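Local coordinates for protein bifunctional cytochrome P450/NADPH--P450 reductase (Deinococcus aerius, PDB 7F3H) that probably hydroxylates organic substrates at a heme that activates oxygen, with electrons that its fused reductase draws from NADPH, at residues Leu65-Glu68 / Arg69-Gln72; Trp100-Ala103 / His104-Leu107; Gln128-Val131 / Gly132-Arg136. One frame throughout, in Å; residues are numbered along the deposited sequence.

Contact 1 (Leu65-Glu68 / Arg69-Gln72)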
# COMPACT_ATOMS: atom_id res chain seq x y z
N LEU A 65 4.61 10.81 18.21
CA LEU A 65 4.49 9.36 18.00
C LEU A 65 5.42 8.84 16.92
O LEU A 65 5.64 7.61 16.84
CB LEU A 65 3.06 8.99 17.60
CG LEU A 65 2.05 9.24 18.69
CD1 LEU A 65 0.69 9.31 18.05
CD2 LEU A 65 2.12 8.11 19.74
N THR A 66 5.94 9.73 16.08
CA THR A 66 6.89 9.51 15.00
C THR A 66 8.34 9.56 15.45
O THR A 66 9.23 9.14 14.71
CB THR A 66 6.62 10.57 13.88
OG1 THR A 66 5.38 10.32 13.19
CG2 THR A 66 7.81 10.90 12.96
N ASP A 67 8.59 9.98 16.69
CA ASP A 67 9.94 10.03 17.23
C ASP A 67 10.37 8.61 17.58
O ASP A 67 9.91 8.03 18.57
CB ASP A 67 9.94 10.97 18.44
CG ASP A 67 11.31 11.25 18.99
OD1 ASP A 67 12.31 10.61 18.56
OD2 ASP A 67 11.38 12.11 19.90
N GLU A 68 11.26 8.03 16.77
CA GLU A 68 11.63 6.64 16.97
C GLU A 68 12.44 6.43 18.25
O GLU A 68 12.72 5.29 18.60
CB GLU A 68 12.40 6.12 15.75
CG GLU A 68 11.49 5.74 14.59
CD GLU A 68 12.20 5.09 13.38
OE1 GLU A 68 13.13 5.70 12.81
OE2 GLU A 68 11.80 3.98 12.98
N ARG A 69 12.82 7.51 18.95
CA ARG A 69 13.37 7.33 20.30
C ARG A 69 12.30 7.01 21.33
O ARG A 69 12.62 6.45 22.38
CB ARG A 69 14.16 8.59 20.70
CG ARG A 69 15.32 8.90 19.73
CD ARG A 69 15.84 10.35 19.84
NE ARG A 69 14.76 11.30 19.62
CZ ARG A 69 14.80 12.60 19.93
NH1 ARG A 69 15.88 13.14 20.47
NH2 ARG A 69 13.73 13.35 19.69
N ARG A 70 11.03 7.29 21.03
CA ARG A 70 9.91 7.19 21.97
C ARG A 70 8.89 6.13 21.59
O ARG A 70 8.30 5.48 22.47
CB ARG A 70 9.23 8.54 22.10
CG ARG A 70 10.22 9.63 22.45
CD ARG A 70 9.60 11.01 22.41
NE ARG A 70 8.54 11.16 23.40
CZ ARG A 70 7.69 12.18 23.43
NH1 ARG A 70 7.77 13.15 22.53
NH2 ARG A 70 6.74 12.21 24.36
N PHE A 71 8.63 5.96 20.30
CA PHE A 71 7.70 4.95 19.85
C PHE A 71 8.31 4.25 18.65
O PHE A 71 9.04 4.87 17.87
CB PHE A 71 6.35 5.55 19.50
CG PHE A 71 5.79 6.45 20.57
CD1 PHE A 71 6.20 7.78 20.66
CD2 PHE A 71 4.84 5.97 21.45
CE1 PHE A 71 5.68 8.62 21.64
CE2 PHE A 71 4.32 6.80 22.43
CZ PHE A 71 4.73 8.13 22.52
N GLN A 72 8.04 2.95 18.51
CA GLN A 72 8.52 2.21 17.35
C GLN A 72 7.49 1.18 16.94
O GLN A 72 6.70 0.71 17.77
CB GLN A 72 9.86 1.50 17.61
CG GLN A 72 11.02 2.46 17.71
CD GLN A 72 12.37 1.79 17.78
OE1 GLN A 72 12.55 0.58 17.53
NE2 GLN A 72 13.37 2.60 18.12
O HOH W 1 7.56 6.06 15.96
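Asp67 with Arg69, Arg70 and Phe71 makes a local turn contact, an Asx turn superposed on a type I beta turn, that leads from helix 59-65 into the short edge strand 71-72 of the cytochrome P450 beta-sheet. Two backbone N-H groups converge on Asp67 O: Phe71 N at 3.0 Å almost in line with the C=O bond, and Arg70 N at 2.8 Å from above the carbonyl plane. The Asp67 carboxylate swings forward over the turn because CG stands opposite the backbone N (chi1 -172°). There OD1 accepts from Arg69 N, which approaches from above the carboxylate plane, closing the Asx turn. Arg69, bent at chi3, comes back side-on to the same carboxylate: NE meets the syn lone pair of OD1 at 2.8 Å, nearly straight, while NH2 reaches OD2 at 2.7 Å with a clear tilt. Further on, the amide of Gln72 points NE2 at Glu68 O, 2.8 Å away and in the carbonyl plane. At the end of helix 59-65, Leu65 CD2 sits over the centre of the Phe71 ring, 3.7 Å from its centroid, a CH-pi contact, and a water donates to both Leu65 O and Phe71 O. Glu68 OE1 accepts from Met402 N, and Arg70 makes salt bridges with Glu343 and Glu64. With three N-H groups gripping its carboxylate, Asp67 is likely to stay ionised and to hold the Arg69 guanidinium from turning.

Contact 2 (Trp100-Ala103 / His104-Leu107). With HEM (protoporphyrin IX containing Fe), chain E.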
# COMPACT_ATOMS: atom_id res chain seq x y z
N TRP A 100 16.54 -8.09 9.79
CA TRP A 100 15.94 -6.82 9.38
C TRP A 100 17.02 -5.86 8.90
O TRP A 100 16.99 -5.39 7.76
CB TRP A 100 15.11 -6.18 10.49
CG TRP A 100 14.54 -4.88 9.94
CD1 TRP A 100 13.38 -4.74 9.21
CD2 TRP A 100 15.13 -3.56 9.99
NE1 TRP A 100 13.21 -3.43 8.84
CE2 TRP A 100 14.26 -2.68 9.31
CE3 TRP A 100 16.30 -3.04 10.56
CZ2 TRP A 100 14.52 -1.30 9.17
CZ3 TRP A 100 16.56 -1.67 10.43
CH2 TRP A 100 15.67 -0.82 9.74
N GLY A 101 17.98 -5.55 9.78
CA GLY A 101 19.08 -4.68 9.41
C GLY A 101 19.78 -5.14 8.15
O GLY A 101 20.05 -4.34 7.25
N LYS A 102 20.04 -6.46 8.06
CA LYS A 102 20.76 -6.98 6.90
C LYS A 102 19.98 -6.70 5.61
O LYS A 102 20.50 -6.07 4.67
CB LYS A 102 21.00 -8.48 7.06
CG LYS A 102 22.14 -8.86 7.99
CD LYS A 102 22.16 -10.36 8.31
CE LYS A 102 22.37 -11.24 7.07
NZ LYS A 102 22.70 -12.70 7.37
N ALA A 103 18.73 -7.19 5.55
CA ALA A 103 17.89 -6.97 4.37
C ALA A 103 17.75 -5.49 4.07
O ALA A 103 17.88 -5.07 2.92
CB ALA A 103 16.52 -7.61 4.58
N HIS A 104 17.49 -4.67 5.10
CA HIS A 104 17.31 -3.24 4.90
C HIS A 104 18.52 -2.65 4.17
O HIS A 104 18.38 -2.02 3.11
CB HIS A 104 17.08 -2.58 6.27
CG HIS A 104 16.97 -1.08 6.21
ND1 HIS A 104 15.95 -0.43 5.54
CD2 HIS A 104 17.77 -0.11 6.72
CE1 HIS A 104 16.12 0.87 5.65
NE2 HIS A 104 17.21 1.10 6.36
N ARG A 105 19.72 -2.86 4.73
CA ARG A 105 20.90 -2.26 4.13
C ARG A 105 21.20 -2.85 2.76
O ARG A 105 21.68 -2.14 1.87
CB ARG A 105 22.08 -2.41 5.07
CG ARG A 105 21.91 -1.60 6.36
CD ARG A 105 23.14 -1.73 7.22
NE ARG A 105 23.38 -3.11 7.69
CZ ARG A 105 22.92 -3.58 8.85
NH1 ARG A 105 22.19 -2.80 9.64
NH2 ARG A 105 23.20 -4.83 9.22
N ILE A 106 20.92 -4.14 2.54
CA ILE A 106 21.14 -4.72 1.22
C ILE A 106 20.16 -4.15 0.19
O ILE A 106 20.54 -3.78 -0.92
CB ILE A 106 21.05 -6.26 1.29
CG1 ILE A 106 22.26 -6.83 2.04
CG2 ILE A 106 20.94 -6.85 -0.13
CD1 ILE A 106 22.32 -8.35 2.07
N LEU A 107 18.88 -4.05 0.56
CA LEU A 107 17.83 -3.76 -0.42
C LEU A 107 17.62 -2.27 -0.71
O LEU A 107 17.27 -1.96 -1.86
CB LEU A 107 16.50 -4.40 0.01
CG LEU A 107 16.43 -5.93 -0.15
CD1 LEU A 107 15.15 -6.50 0.46
CD2 LEU A 107 16.61 -6.41 -1.59
CHA HEM E . 6.28 -0.65 4.43
CHB HEM E . 7.33 -2.83 0.22
CHC HEM E . 3.94 -0.12 -2.00
CHD HEM E . 2.71 1.84 2.26
C1A HEM E . 6.86 -1.46 3.49
C2A HEM E . 7.87 -2.46 3.75
C3A HEM E . 8.20 -3.05 2.59
C4A HEM E . 7.34 -2.49 1.56
CMA HEM E . 9.25 -4.18 2.40
CAA HEM E . 8.51 -2.69 5.13
CBA HEM E . 9.78 -1.83 5.19
CGA HEM E . 10.56 -2.03 6.49
O1A HEM E . 11.80 -2.19 6.37
O2A HEM E . 10.00 -2.15 7.62
C1B HEM E . 6.54 -2.27 -0.76
C2B HEM E . 6.58 -2.58 -2.19
C3B HEM E . 5.68 -1.79 -2.79
C4B HEM E . 5.00 -1.02 -1.77
CMB HEM E . 7.57 -3.57 -2.83
CAB HEM E . 5.22 -1.71 -4.27
CBB HEM E . 5.61 -2.56 -5.23
C1C HEM E . 3.29 0.65 -1.04
C2C HEM E . 2.24 1.64 -1.27
C3C HEM E . 1.93 2.14 -0.06
C4C HEM E . 2.77 1.53 0.93
CMC HEM E . 1.60 1.99 -2.65
CAC HEM E . 0.93 3.20 0.38
CBC HEM E . 0.17 3.85 -0.49
C1D HEM E . 3.56 1.34 3.22
C2D HEM E . 3.51 1.63 4.65
C3D HEM E . 4.50 0.95 5.22
C4D HEM E . 5.20 0.18 4.21
CMD HEM E . 2.51 2.57 5.38
CAD HEM E . 4.80 0.96 6.71
CBD HEM E . 3.92 -0.13 7.26
CGD HEM E . 3.98 -0.17 8.75
O1D HEM E . 3.59 -1.25 9.26
O2D HEM E . 4.39 0.84 9.40
NA HEM E . 6.54 -1.53 2.15
NB HEM E . 5.58 -1.31 -0.55
NC HEM E . 3.57 0.60 0.32
ND HEM E . 4.60 0.46 3.00
FE HEM E . 5.14 -0.34 1.26
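Trp100 and His104 both carry CG opposite the backbone N (chi1 near 180° in both), which lays two side chains one helical turn apart side by side, pointing the same way. They sit on helix 98-107, the C helix of the P450 fold. The imidazole and the six-membered ring of Trp100 form an offset stack, centroids 4.6 Å apart and planes only 10° from parallel, with His104 CD2 3.7 Å from Trp100 CH2. His104 CB lies above the same Trp100 ring as a CH-pi contact, so the histidine covers the indole with its stem as well as its ring. The next turn partner is Arg105, whose chain bends at chi3 and folds the guanidinium flat over the Gly101 peptide. Gly101 O lies under the centre of that face, 3.4 Å from Arg105 CZ, and Arg105 NH1 approaches to 3.6 Å from Gly101 CA, a closeness that the missing side chain permits. Arg105 NH2 continues into a salt bridge with Asp245. With a leucine in place of Arg105, Asp245 would probably lose this charged mate and the Gly101 carbonyl its flat cover. Leu107 touches Phe264 of helix 254-285. The stacked indole meets the heme with its edge: Trp100 NE1 donates to propionate oxygen O1A of the heme, 3.1 Å away, at a moderately bent 145°.

Contact 3 (Gln128-Val131 / Gly132-Arg136)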
# COMPACT_ATOMS: atom_id res chain seq x y z
N GLN A 128 1.74 -2.50 -20.66
CA GLN A 128 1.26 -2.71 -22.03
C GLN A 128 0.26 -3.86 -22.10
O GLN A 128 -0.77 -3.76 -22.77
CB GLN A 128 2.47 -2.94 -22.96
CG GLN A 128 3.26 -1.65 -23.25
CD GLN A 128 4.53 -1.88 -24.05
OE1 GLN A 128 5.21 -2.90 -23.90
NE2 GLN A 128 4.86 -0.92 -24.91
N ALA A 129 0.51 -4.93 -21.33
CA ALA A 129 -0.43 -6.05 -21.31
C ALA A 129 -1.80 -5.63 -20.76
O ALA A 129 -2.84 -6.00 -21.33
CB ALA A 129 0.14 -7.21 -20.50
N LEU A 130 -1.80 -4.81 -19.70
CA LEU A 130 -3.06 -4.23 -19.21
C LEU A 130 -3.77 -3.50 -20.33
O LEU A 130 -4.93 -3.79 -20.64
CB LEU A 130 -2.79 -3.25 -18.06
CG LEU A 130 -3.93 -2.31 -17.64
CD1 LEU A 130 -4.90 -2.97 -16.70
CD2 LEU A 130 -3.36 -1.14 -16.96
N VAL A 131 -3.05 -2.58 -20.99
CA VAL A 131 -3.66 -1.80 -22.06
C VAL A 131 -4.21 -2.73 -23.13
O VAL A 131 -5.35 -2.54 -23.62
CB VAL A 131 -2.62 -0.80 -22.63
CG1 VAL A 131 -3.15 -0.06 -23.86
CG2 VAL A 131 -2.20 0.17 -21.54
N GLY A 132 -3.44 -3.77 -23.47
CA GLY A 132 -3.90 -4.76 -24.45
C GLY A 132 -5.24 -5.36 -24.07
O GLY A 132 -6.16 -5.40 -24.89
N LYS A 133 -5.38 -5.79 -22.82
CA LYS A 133 -6.66 -6.34 -22.37
C LYS A 133 -7.77 -5.31 -22.54
O LYS A 133 -8.83 -5.62 -23.10
CB LYS A 133 -6.57 -6.79 -20.91
CG LYS A 133 -7.82 -7.56 -20.47
CD LYS A 133 -7.72 -7.99 -19.00
CE LYS A 133 -9.01 -8.59 -18.48
NZ LYS A 133 -8.99 -8.70 -17.00
N TRP A 134 -7.52 -4.07 -22.12
CA TRP A 134 -8.59 -3.08 -22.21
C TRP A 134 -8.90 -2.77 -23.66
O TRP A 134 -10.07 -2.64 -24.02
CB TRP A 134 -8.21 -1.84 -21.41
CG TRP A 134 -8.21 -2.05 -19.91
CD1 TRP A 134 -8.23 -3.25 -19.24
CD2 TRP A 134 -8.15 -1.03 -18.90
NE1 TRP A 134 -8.20 -3.03 -17.87
CE2 TRP A 134 -8.14 -1.69 -17.64
CE3 TRP A 134 -8.09 0.37 -18.93
CZ2 TRP A 134 -8.08 -0.98 -16.44
CZ3 TRP A 134 -8.03 1.06 -17.75
CH2 TRP A 134 -8.03 0.39 -16.51
N GLU A 135 -7.87 -2.79 -24.53
CA GLU A 135 -8.17 -2.64 -25.96
C GLU A 135 -9.12 -3.74 -26.40
O GLU A 135 -10.15 -3.47 -27.04
CB GLU A 135 -6.90 -2.70 -26.81
CG GLU A 135 -6.31 -1.38 -27.23
CD GLU A 135 -4.99 -1.56 -28.00
OE1 GLU A 135 -4.18 -2.46 -27.67
OE2 GLU A 135 -4.79 -0.82 -29.00
N ARG A 136 -8.82 -4.98 -25.99
CA ARG A 136 -9.56 -6.15 -26.43
C ARG A 136 -11.00 -6.14 -25.96
O ARG A 136 -11.83 -6.79 -26.60
CB ARG A 136 -8.88 -7.42 -25.89
CG ARG A 136 -7.61 -7.82 -26.62
CD ARG A 136 -7.04 -9.16 -26.13
NE ARG A 136 -5.95 -9.01 -25.17
CZ ARG A 136 -6.01 -9.49 -23.93
NH1 ARG A 136 -7.11 -10.13 -23.55
NH2 ARG A 136 -4.98 -9.35 -23.10
O HOH W 2 -2.61 -8.77 -22.52
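Leu130 CD1 rests on one face of the Trp134 indole, 3.5 Å from Trp134 NE1 and 3.6 Å from Trp134 CE2, displaced toward the rim of the ring system. This is an i to i+4 leucine-tryptophan contact along helix 113-137, the D helix of the P450 fold. The two side chains meet because Leu130 sets CG opposite its backbone N (chi1 166°) and its chi2 of 83° turns CD1 forward onto the ring, while Trp134 CG stands opposite its carbonyl carbon (chi1 -70°) and leans back. Underneath, Trp134 N donates to Leu130 O at 3.0 Å, the ordinary helical bond that sets their spacing, and bonds of the same kind run from Gly132, Lys133 and Glu135. Farther out, the indole N-H is fixed by Asp147 of helix 144-161. Trp134 NE1 goes to one oxygen of that carboxylate and Lys133 NZ to the other, so the polar edge of the ring has a partner and its rotation is held. Helix 408-425, the L helix, packs against the same pair through Ile422, while Glu135 ties to its last residue, Lys425, by a salt bridge. Toward solvent, Arg136 folds back with its guanidinium over Lys133 CA, and its NH2 donates to Phe168 O. A water bonds weakly to Arg136 NH2 and donates to Ala129 O at 3.0 Å, adding a second donor to the carbonyl already taken by Lys133 N.

The three contacts follow one another along the chain, and they relate to the heme very differently. Contact 2 belongs to its pocket and binds a propionate directly. Contact 1 is near but does not touch contact 2: their centres are about 20 Å apart, their nearest atoms about 7 Å, and the Glu68 side chain comes to about 8 Å from the heme. Contact 3 is remote, its centre about 37 Å from that of contact 2 and about 45 Å from that of contact 1, on the opposite side of the molecule's centre from contact 1. Contacts 2 and 3 nevertheless lie on consecutive helices, separated by a short connection, 108-112.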